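Local coordinates for DUF1460 domain-containing protein (Legionella pneumophila subsp. pneumophila, PDB 2IM9) that is of unknown function but carries an N-acetylmuramoyl-L-alanine amidase-like domain of the peptidase CA clan, consistent with a papain-like enzyme that acts on peptidoglycan, at residues A[245-250]-A[294-299]; A[236-241]-A[277-282]; A[140-145]-A[264-269]. All coordinates share one frame; numbering follows the deposited sequence. Where two conformers were deposited one is given.

Interaction 1 (A[245-250]-A[294-299]); sequences AVIEII and VSLIDY
Ile-247 and Ile-249 of strand 246-254 meet Leu-296 and Tyr-299 of helix 296-303, which packs on the curved antiparallel sheet of this amidase-like domain. Both pairs are purely apolar. Ile-247 and Leu-296 reach toward each other tip to tip: CD1 of Ile-247 lies 3.9 Å from CD2 of Leu-296 and 4.0 Å from its CD1, so one methyl sits against both ends of the leucine fork. In Ile-247 CD1 is anti to CA (chi2 167°), which extends the chain and carries the methyl toward the helix. Ile-249 meets its partner differently. Its CD1 comes to the edge of the Tyr-299 ring, near the ring plane, 4.0 Å from CE2, and the two side chains run at a slant to each other. The strand and helix backbones stay well apart, the CA atoms of Ile-247 and Leu-296 being 9.8 Å from one another, so side chains alone span the gap.

Around this layer, Phe-281 of strand 278-285 touches Ile-247 and Leu-296 and meets the Tyr-299 ring, while Ile-241 adds to the surroundings of Leu-296. The Tyr-299 hydroxyl makes a weak hydrogen bond to His-268 ND1. Strand 246-254 is itself held between strands 264-275 and 311-317 by backbone bonds.

What fixes the start of the helix is Ser-295 at its N-cap. The first helical turn closes with Tyr-299 N to Ser-295 O at 2.9 Å, and Asp-298 N points almost straight at Ser-295 OG, 3.1 Å away at 172°.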
loop_
_atom_site.group_PDB
_atom_site.type_symbol
_atom_site.label_atom_id
_atom_site.label_comp_id
_atom_site.label_asym_id
_atom_site.label_seq_id
_atom_site.Cartn_x
_atom_site.Cartn_y
_atom_site.Cartn_z
ATOM N N ALA A 245 11.846 -1.031 -4.816
ATOM C CA ALA A 245 11.004 -2.153 -4.381
ATOM C C ALA A 245 9.919 -1.648 -3.411
ATOM O O ALA A 245 10.043 -0.561 -2.823
ATOM C CB ALA A 245 11.842 -3.242 -3.724
ATOM N N VAL A 246 8.842 -2.421 -3.283
ATOM C CA VAL A 246 7.809 -2.154 -2.296
ATOM C C VAL A 246 8.106 -3.022 -1.084
ATOM O O VAL A 246 8.263 -4.252 -1.229
ATOM C CB VAL A 246 6.399 -2.499 -2.857
ATOM C CG1 VAL A 246 5.351 -2.411 -1.754
ATOM C CG2 VAL A 246 6.053 -1.561 -4.065
ATOM N N ILE A 247 8.220 -2.381 0.089
ATOM C CA ILE A 247 8.493 -3.087 1.362
ATOM C C ILE A 247 7.244 -3.077 2.226
ATOM O O ILE A 247 6.702 -2.001 2.501
ATOM C CB ILE A 247 9.618 -2.375 2.170
ATOM C CG1 ILE A 247 10.931 -2.376 1.382
ATOM C CG2 ILE A 247 9.811 -3.046 3.522
ATOM C CD1 ILE A 247 11.949 -1.419 1.988
ATOM N N GLU A 248 6.784 -4.263 2.620
ATOM C CA GLU A 248 5.645 -4.408 3.536
ATOM C C GLU A 248 6.091 -4.917 4.900
ATOM O O GLU A 248 6.940 -5.815 5.003
ATOM C CB GLU A 248 4.584 -5.345 2.938
ATOM C CG GLU A 248 3.960 -4.787 1.669
ATOM C CD GLU A 248 3.148 -5.788 0.858
ATOM O OE1 GLU A 248 3.114 -6.986 1.214
ATOM O OE2 GLU A 248 2.524 -5.345 -0.135
ATOM N N ILE A 249 5.494 -4.358 5.948
ATOM C CA ILE A 249 5.873 -4.712 7.305
ATOM C C ILE A 249 4.933 -5.812 7.795
ATOM O O ILE A 249 3.718 -5.612 7.790
ATOM C CB ILE A 249 5.811 -3.472 8.246
ATOM C CG1 ILE A 249 6.706 -2.323 7.737
ATOM C CG2 ILE A 249 6.121 -3.889 9.692
ATOM C CD1 ILE A 249 8.166 -2.703 7.455
ATOM N N ILE A 250 5.495 -6.945 8.237
ATOM C CA ILE A 250 4.724 -8.176 8.448
ATOM C C ILE A 250 4.574 -8.536 9.917
ATOM O O ILE A 250 5.565 -8.555 10.663
ATOM C CB ILE A 250 5.391 -9.371 7.683
ATOM C CG1 ILE A 250 5.626 -9.003 6.199
ATOM C CG2 ILE A 250 4.557 -10.659 7.832
ATOM C CD1 ILE A 250 4.385 -8.501 5.448
ATOM N N VAL A 294 13.384 7.417 5.956
ATOM C CA VAL A 294 14.097 7.002 7.175
ATOM C C VAL A 294 15.033 5.837 6.832
ATOM O O VAL A 294 14.714 5.019 5.973
ATOM C CB VAL A 294 13.143 6.579 8.335
ATOM C CG1 VAL A 294 12.219 7.724 8.769
ATOM C CG2 VAL A 294 12.353 5.330 7.958
ATOM N N SER A 295 16.193 5.764 7.485
ATOM C CA SER A 295 17.079 4.610 7.299
ATOM C C SER A 295 16.295 3.314 7.499
ATOM O O SER A 295 15.657 3.147 8.538
ATOM C CB SER A 295 18.238 4.640 8.295
ATOM O OG SER A 295 18.797 3.334 8.446
ATOM N N LEU A 296 16.320 2.402 6.513
ATOM C CA LEU A 296 15.540 1.163 6.656
ATOM C C LEU A 296 16.114 0.303 7.792
ATOM O O LEU A 296 15.375 -0.260 8.586
ATOM C CB LEU A 296 15.441 0.363 5.344
ATOM C CG LEU A 296 14.706 -0.985 5.502
ATOM C CD1 LEU A 296 13.176 -0.801 5.756
ATOM C CD2 LEU A 296 14.956 -1.955 4.347
ATOM N N ILE A 297 17.437 0.215 7.869
ATOM C CA ILE A 297 18.081 -0.530 8.959
ATOM C C ILE A 297 17.661 0.009 10.333
ATOM O O ILE A 297 17.213 -0.757 11.186
ATOM C CB ILE A 297 19.630 -0.572 8.798
ATOM C CG1 ILE A 297 20.004 -1.405 7.564
ATOM C CG2 ILE A 297 20.285 -1.134 10.069
ATOM C CD1 ILE A 297 21.468 -1.288 7.153
ATOM N N ASP A 298 17.763 1.318 10.534
ATOM C CA ASP A 298 17.356 1.932 11.809
ATOM C C ASP A 298 15.871 1.736 12.111
ATOM O O ASP A 298 15.501 1.448 13.246
ATOM C CB ASP A 298 17.678 3.423 11.816
ATOM C CG ASP A 298 19.159 3.700 11.802
ATOM O OD1 ASP A 298 19.962 2.739 11.998
ATOM O OD2 ASP A 298 19.514 4.890 11.595
ATOM N N TYR A 299 15.029 1.899 11.090
ATOM C CA TYR A 299 13.586 1.734 11.235
ATOM C C TYR A 299 13.254 0.320 11.741
ATOM O O TYR A 299 12.480 0.133 12.703
ATOM C CB TYR A 299 12.905 2.005 9.885
ATOM C CG TYR A 299 11.412 1.822 9.911
ATOM C CD1 TYR A 299 10.566 2.873 10.288
ATOM C CD2 TYR A 299 10.844 0.599 9.566
ATOM C CE1 TYR A 299 9.185 2.703 10.315
ATOM C CE2 TYR A 299 9.471 0.406 9.611
ATOM C CZ TYR A 299 8.651 1.457 9.987
ATOM O OH TYR A 299 7.291 1.261 10.008
#

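Interaction 2 (A[236-241]-A[277-282]); sequences HLFSQI and NELFFR
A type I beta turn from Phe-238 to Ile-241 lays these two residues on Leu-279 of strand 278-285, which lies between strands 264-275 and 290-295. One branch of the leucine does the touching. Its CD2 methyl lies 3.8 Å from the backbone O of Phe-238 and 4.0 Å from CD1 of Ile-241, and it is also 4.0 Å from the CB of Ile-241, so the methyl rests on the turn, against both its carbonyl oxygen and the isoleucine chain. The Leu-279 and Ile-241 side chains cross at about a right angle. With CG of Leu-279 trans to the backbone N (chi1 -179°), the branch is carried off the strand to the turn. The Phe-238 ring is more distant, its CD1 4.4 Å from the same methyl, and meets it obliquely.

The turn closes through Ile-241 N to Phe-238 O, at 3.2 Å, so the oxygen that the leucine methyl touches is engaged by the turn itself. Upstream, the carbonyl O of His-236 accepts from two side chains, Gln-240 NE2 at 3.0 Å and Ser-239 OG at 2.9 Å, each well out of the carbonyl plane, one on either face. The amide of Gln-240 holds its target nearly in its own plane.

Beyond the pair, Leu-296 touches both Phe-238 and Leu-279, and Trp-274 donates its NE1 to Ile-241 O. The contact thus packs the loop leading into strand 246-254 against a strand two places along the sheet, in an antiparallel sheet consistent with the papain-like fold of the peptidase CA clan.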
loop_
_atom_site.group_PDB
_atom_site.type_symbol
_atom_site.label_atom_id
_atom_site.label_comp_id
_atom_site.label_asym_id
_atom_site.label_seq_id
_atom_site.Cartn_x
_atom_site.Cartn_y
_atom_site.Cartn_z
ATOM N N HIS A 236 24.615 -8.305 4.005
ATOM C CA HIS A 236 24.446 -9.145 2.823
ATOM C C HIS A 236 22.981 -9.236 2.406
ATOM O O HIS A 236 22.662 -9.144 1.213
ATOM C CB HIS A 236 25.007 -10.560 3.023
ATOM C CG HIS A 236 24.940 -11.399 1.786
ATOM N ND1 HIS A 236 25.760 -11.186 0.696
ATOM C CD2 HIS A 236 24.140 -12.439 1.456
ATOM C CE1 HIS A 236 25.472 -12.064 -0.248
ATOM N NE2 HIS A 236 24.483 -12.828 0.182
ATOM N N LEU A 237 22.088 -9.437 3.374
ATOM C CA LEU A 237 20.657 -9.490 3.052
ATOM C C LEU A 237 20.119 -8.128 2.607
ATOM O O LEU A 237 19.459 -8.022 1.550
ATOM C CB LEU A 237 19.839 -10.017 4.237
ATOM C CG LEU A 237 20.109 -11.473 4.646
ATOM C CD1 LEU A 237 19.347 -11.844 5.924
ATOM C CD2 LEU A 237 19.741 -12.421 3.499
ATOM N N PHE A 238 20.399 -7.091 3.395
ATOM C CA PHE A 238 19.921 -5.745 3.061
ATOM C C PHE A 238 20.347 -5.298 1.662
ATOM O O PHE A 238 19.558 -4.660 0.953
ATOM C CB PHE A 238 20.331 -4.710 4.108
ATOM C CG PHE A 238 19.480 -4.729 5.339
ATOM C CD1 PHE A 238 18.177 -4.221 5.310
ATOM C CD2 PHE A 238 19.983 -5.222 6.532
ATOM C CE1 PHE A 238 17.380 -4.214 6.452
ATOM C CE2 PHE A 238 19.192 -5.224 7.696
ATOM C CZ PHE A 238 17.896 -4.718 7.655
ATOM N N SER A 239 21.563 -5.663 1.247
ATOM C CA SER A 239 22.088 -5.222 -0.052
ATOM C C SER A 239 21.323 -5.789 -1.256
ATOM O O SER A 239 21.489 -5.294 -2.377
ATOM C CB SER A 239 23.563 -5.612 -0.169
ATOM O OG SER A 239 23.687 -7.005 -0.421
ATOM N N GLN A 240 20.517 -6.831 -1.031
ATOM C CA GLN A 240 19.764 -7.467 -2.114
ATOM C C GLN A 240 18.380 -6.861 -2.340
ATOM O O GLN A 240 17.666 -7.256 -3.266
ATOM C CB GLN A 240 19.629 -8.980 -1.889
ATOM C CG GLN A 240 20.951 -9.726 -1.947
ATOM C CD GLN A 240 20.800 -11.147 -1.444
ATOM O OE1 GLN A 240 20.141 -11.971 -2.075
ATOM N NE2 GLN A 240 21.396 -11.435 -0.296
ATOM N N ILE A 241 17.999 -5.913 -1.495
ATOM C CA ILE A 241 16.714 -5.243 -1.662
ATOM C C ILE A 241 16.918 -4.217 -2.785
ATOM O O ILE A 241 17.766 -3.331 -2.657
ATOM C CB ILE A 241 16.285 -4.560 -0.349
ATOM C CG1 ILE A 241 16.141 -5.608 0.776
ATOM C CG2 ILE A 241 15.008 -3.737 -0.562
ATOM C CD1 ILE A 241 15.841 -5.034 2.165
ATOM N N ASN A 277 24.385 5.066 -1.531
ATOM C CA ASN A 277 24.776 3.722 -1.066
ATOM C C ASN A 277 24.267 3.398 0.351
ATOM O O ASN A 277 24.862 2.579 1.076
ATOM C CB ASN A 277 26.310 3.524 -1.220
ATOM C CG ASN A 277 26.723 2.056 -1.301
ATOM O OD1 ASN A 277 26.070 1.238 -1.945
ATOM N ND2 ASN A 277 27.806 1.722 -0.633
ATOM N N GLU A 278 23.156 4.037 0.731
ATOM C CA GLU A 278 22.443 3.761 1.977
ATOM C C GLU A 278 20.973 3.485 1.643
ATOM O O GLU A 278 20.403 4.104 0.751
ATOM C CB GLU A 278 22.552 4.953 2.945
ATOM C CG GLU A 278 21.869 4.738 4.319
ATOM C CD GLU A 278 22.151 5.848 5.347
ATOM O OE1 GLU A 278 22.707 6.905 4.972
ATOM O OE2 GLU A 278 21.796 5.660 6.537
ATOM N N LEU A 279 20.364 2.555 2.358
ATOM C CA LEU A 279 18.999 2.151 2.019
ATOM C C LEU A 279 17.980 2.848 2.914
ATOM O O LEU A 279 18.046 2.740 4.146
ATOM C CB LEU A 279 18.860 0.636 2.113
ATOM C CG LEU A 279 17.512 -0.001 1.774
ATOM C CD1 LEU A 279 17.064 0.383 0.379
ATOM C CD2 LEU A 279 17.672 -1.521 1.934
ATOM N N PHE A 280 17.024 3.520 2.267
ATOM C CA PHE A 280 15.954 4.238 2.944
ATOM C C PHE A 280 14.584 3.594 2.737
ATOM O O PHE A 280 14.336 2.906 1.743
ATOM C CB PHE A 280 15.951 5.723 2.540
ATOM C CG PHE A 280 17.183 6.456 3.002
ATOM C CD1 PHE A 280 17.206 7.101 4.233
ATOM C CD2 PHE A 280 18.345 6.424 2.238
ATOM C CE1 PHE A 280 18.383 7.745 4.684
ATOM C CE2 PHE A 280 19.502 7.059 2.672
ATOM C CZ PHE A 280 19.515 7.720 3.899
ATOM N N PHE A 281 13.730 3.810 3.715
ATOM C CA PHE A 281 12.334 3.395 3.670
ATOM C C PHE A 281 11.561 4.688 3.475
ATOM O O PHE A 281 11.513 5.552 4.362
ATOM C CB PHE A 281 11.986 2.698 4.981
ATOM C CG PHE A 281 10.615 2.107 5.041
ATOM C CD1 PHE A 281 10.036 1.471 3.930
ATOM C CD2 PHE A 281 9.934 2.086 6.256
ATOM C CE1 PHE A 281 8.778 0.874 4.027
ATOM C CE2 PHE A 281 8.665 1.478 6.352
ATOM C CZ PHE A 281 8.096 0.881 5.237
ATOM N N ARG A 282 11.003 4.846 2.280
ATOM C CA ARG A 282 10.269 6.062 1.942
ATOM C C ARG A 282 8.783 5.773 2.066
ATOM O O ARG A 282 8.258 4.916 1.377
ATOM C CB ARG A 282 10.620 6.509 0.525
ATOM C CG ARG A 282 9.932 7.814 0.103
ATOM C CD ARG A 282 10.526 8.300 -1.214
ATOM N NE ARG A 282 11.876 8.834 -1.027
ATOM C CZ ARG A 282 12.723 9.064 -2.024
ATOM N NH1 ARG A 282 12.375 8.802 -3.280
ATOM N NH2 ARG A 282 13.929 9.558 -1.761
#

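Interaction 3 (A[140-145]-A[264-269]); sequences DWNNYN and LDISHL
Ile-266 and Leu-269 are the residues of strand 264-275 that meet helix 137-147, at Asn-142 and Trp-141. Just before them, Asp-265 turns its OD2 to Ser-138 of the same helix and to Ser-217, tying the start of the segment down with two hydrogen bonds. Ile-266 follows. Its CG1 sits beside the backbone N (chi1 -57°), anti to the carbonyl carbon, and the chain continues extended to CD1, which reaches toward the helix and faces the Asn-142 side chain, approaching from the opposite direction; CD1 and the CG of Asn-142 are 5.0 Å apart. The CA atoms of Asn-142 and Ile-266 are 10.8 Å apart, so only the ends of the side chains meet.

At Ser-267 and His-268 the strand makes a beta bulge opposite Ile-249 of strand 246-254, and both residues bond to that one partner. The extra residue brings Ile-266 and Leu-269, three positions apart, to the same face of the sheet. His-268 points elsewhere, its side chain beside Cys-95 at the start of helix 95-107. A cysteine at a helix start next to a histidine on a strand is consistent with the papain-like fold of the peptidase CA clan.

Leu-269 then sends CD1 to the Trp-141 indole, 4.3 Å from CZ3, in an oblique approach. NE1 of the indole donates to Asn-100 OD1, which helps set its orientation. On one of its faces, toward the rim, Asn-145 ND2 sits 3.1 Å above the plane, and this same nitrogen makes a weak 3.1 Å bond to the Trp-141 carbonyl O, bent to 126°.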
loop_
_atom_site.group_PDB
_atom_site.type_symbol
_atom_site.label_atom_id
_atom_site.label_comp_id
_atom_site.label_asym_id
_atom_site.label_seq_id
_atom_site.Cartn_x
_atom_site.Cartn_y
_atom_site.Cartn_z
ATOM N N ASP A 140 -6.002 -9.084 -1.026
ATOM C CA ASP A 140 -6.529 -8.254 -2.111
ATOM C C ASP A 140 -5.398 -7.657 -2.952
ATOM O O ASP A 140 -5.225 -8.005 -4.116
ATOM C CB ASP A 140 -7.390 -7.109 -1.578
ATOM C CG ASP A 140 -8.650 -7.577 -0.882
ATOM O OD1 ASP A 140 -9.249 -8.598 -1.289
ATOM O OD2 ASP A 140 -9.059 -6.874 0.056
ATOM N N TRP A 141 -4.634 -6.741 -2.363
ATOM C CA TRP A 141 -3.729 -5.900 -3.150
ATOM C C TRP A 141 -2.573 -6.691 -3.733
ATOM O O TRP A 141 -2.357 -6.667 -4.966
ATOM C CB TRP A 141 -3.198 -4.737 -2.298
ATOM C CG TRP A 141 -2.521 -3.634 -3.081
ATOM C CD1 TRP A 141 -3.136 -2.624 -3.780
ATOM C CD2 TRP A 141 -1.110 -3.387 -3.183
ATOM N NE1 TRP A 141 -2.194 -1.793 -4.345
ATOM C CE2 TRP A 141 -0.942 -2.239 -4.002
ATOM C CE3 TRP A 141 0.022 -4.039 -2.692
ATOM C CZ2 TRP A 141 0.318 -1.718 -4.318
ATOM C CZ3 TRP A 141 1.285 -3.525 -3.005
ATOM C CH2 TRP A 141 1.421 -2.364 -3.808
ATOM N N ASN A 142 -1.808 -7.371 -2.874
ATOM C CA ASN A 142 -0.721 -8.216 -3.384
ATOM C C ASN A 142 -1.270 -9.236 -4.390
ATOM O O ASN A 142 -0.736 -9.385 -5.494
ATOM C CB ASN A 142 -0.042 -8.984 -2.250
ATOM C CG ASN A 142 0.868 -8.122 -1.399
ATOM O OD1 ASN A 142 1.093 -6.940 -1.675
ATOM N ND2 ASN A 142 1.426 -8.730 -0.361
ATOM N N ASN A 143 -2.328 -9.942 -4.006
ATOM C CA ASN A 143 -2.861 -11.022 -4.843
ATOM C C ASN A 143 -3.256 -10.540 -6.241
ATOM O O ASN A 143 -2.774 -11.067 -7.259
ATOM C CB ASN A 143 -4.046 -11.680 -4.129
ATOM C CG ASN A 143 -4.720 -12.729 -4.975
ATOM O OD1 ASN A 143 -4.125 -13.749 -5.298
ATOM N ND2 ASN A 143 -5.967 -12.465 -5.362
ATOM N N TYR A 144 -4.099 -9.517 -6.280
ATOM C CA TYR A 144 -4.618 -9.013 -7.551
ATOM C C TYR A 144 -3.560 -8.326 -8.394
ATOM O O TYR A 144 -3.548 -8.486 -9.626
ATOM C CB TYR A 144 -5.856 -8.128 -7.349
ATOM C CG TYR A 144 -7.069 -8.923 -6.924
ATOM C CD1 TYR A 144 -7.516 -10.005 -7.687
ATOM C CD2 TYR A 144 -7.762 -8.608 -5.759
ATOM C CE1 TYR A 144 -8.616 -10.757 -7.296
ATOM C CE2 TYR A 144 -8.865 -9.355 -5.357
ATOM C CZ TYR A 144 -9.285 -10.429 -6.132
ATOM O OH TYR A 144 -10.375 -11.168 -5.758
ATOM N N ASN A 145 -2.658 -7.581 -7.756
ATOM C CA ASN A 145 -1.638 -6.873 -8.526
ATOM C C ASN A 145 -0.514 -7.793 -9.011
ATOM O O ASN A 145 0.138 -7.497 -10.011
ATOM C CB ASN A 145 -1.158 -5.608 -7.792
ATOM C CG ASN A 145 -2.207 -4.506 -7.809
ATOM O OD1 ASN A 145 -2.672 -4.094 -8.874
ATOM N ND2 ASN A 145 -2.603 -4.028 -6.623
ATOM N N LEU A 264 -4.988 -10.108 11.104
ATOM C CA LEU A 264 -4.339 -9.354 10.050
ATOM C C LEU A 264 -2.859 -9.721 9.960
ATOM O O LEU A 264 -2.292 -10.319 10.898
ATOM C CB LEU A 264 -4.505 -7.852 10.304
ATOM C CG LEU A 264 -4.273 -6.893 9.125
ATOM C CD1 LEU A 264 -5.061 -7.294 7.851
ATOM C CD2 LEU A 264 -4.651 -5.492 9.577
ATOM N N ASP A 265 -2.236 -9.390 8.836
ATOM C CA ASP A 265 -0.860 -9.828 8.581
ATOM C C ASP A 265 0.139 -8.714 8.240
ATOM O O ASP A 265 1.348 -8.906 8.396
ATOM C CB ASP A 265 -0.837 -10.876 7.454
ATOM C CG ASP A 265 -1.753 -10.508 6.267
ATOM O OD1 ASP A 265 -2.264 -9.355 6.211
ATOM O OD2 ASP A 265 -1.970 -11.393 5.403
ATOM N N ILE A 266 -0.358 -7.591 7.725
ATOM C CA ILE A 266 0.498 -6.510 7.206
ATOM C C ILE A 266 0.047 -5.164 7.785
ATOM O O ILE A 266 -1.141 -4.817 7.700
ATOM C CB ILE A 266 0.480 -6.464 5.651
ATOM C CG1 ILE A 266 0.922 -7.817 5.057
ATOM C CG2 ILE A 266 1.319 -5.279 5.132
ATOM C CD1 ILE A 266 0.791 -7.844 3.552
ATOM N N SER A 267 0.985 -4.404 8.360
ATOM C CA SER A 267 0.623 -3.224 9.166
ATOM C C SER A 267 1.047 -1.905 8.524
ATOM O O SER A 267 0.542 -0.824 8.899
ATOM C CB SER A 267 1.246 -3.335 10.564
ATOM O OG SER A 267 2.649 -3.553 10.478
ATOM N N HIS A 268 1.948 -1.978 7.546
ATOM C CA HIS A 268 2.518 -0.781 6.929
ATOM C C HIS A 268 3.279 -1.141 5.654
ATOM O O HIS A 268 3.637 -2.304 5.427
ATOM C CB HIS A 268 3.474 -0.086 7.926
ATOM C CG HIS A 268 3.872 1.298 7.530
ATOM N ND1 HIS A 268 5.176 1.746 7.588
ATOM C CD2 HIS A 268 3.135 2.343 7.086
ATOM C CE1 HIS A 268 5.227 3.005 7.177
ATOM N NE2 HIS A 268 4.001 3.391 6.873
ATOM N N LEU A 269 3.488 -0.139 4.806
ATOM C CA LEU A 269 4.284 -0.334 3.594
ATOM C C LEU A 269 4.846 0.954 3.049
ATOM O O LEU A 269 4.435 2.046 3.448
ATOM C CB LEU A 269 3.513 -1.115 2.518
ATOM C CG LEU A 269 2.395 -0.399 1.752
ATOM C CD1 LEU A 269 2.023 -1.238 0.535
ATOM C CD2 LEU A 269 1.197 -0.255 2.622
#

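How the interactions relate
All three contacts are buried, but they lie at different depths: interaction 3 is nearest the chain centre, at about 7 Å centre to centre, interaction 1 at about 13 Å and interaction 2 at about 19 Å. Each leans on the same antiparallel sheet. Interactions 1 and 2 share a hydrophobic cluster and are joined by backbone pairing, with Leu-296 N 2.9 Å from Leu-279 O. Interaction 3 adjoins interaction 1 through neighbouring strands 246-254 and 264-275, where Ile-249 N is 2.8 Å from His-268 O. Interaction 1 is purely apolar and interaction 2 adds a methyl on a backbone carbonyl oxygen, whereas interaction 3 brings in the Asn-142 side-chain amide, with the acidic Asp-265 and Glu-248 nearby.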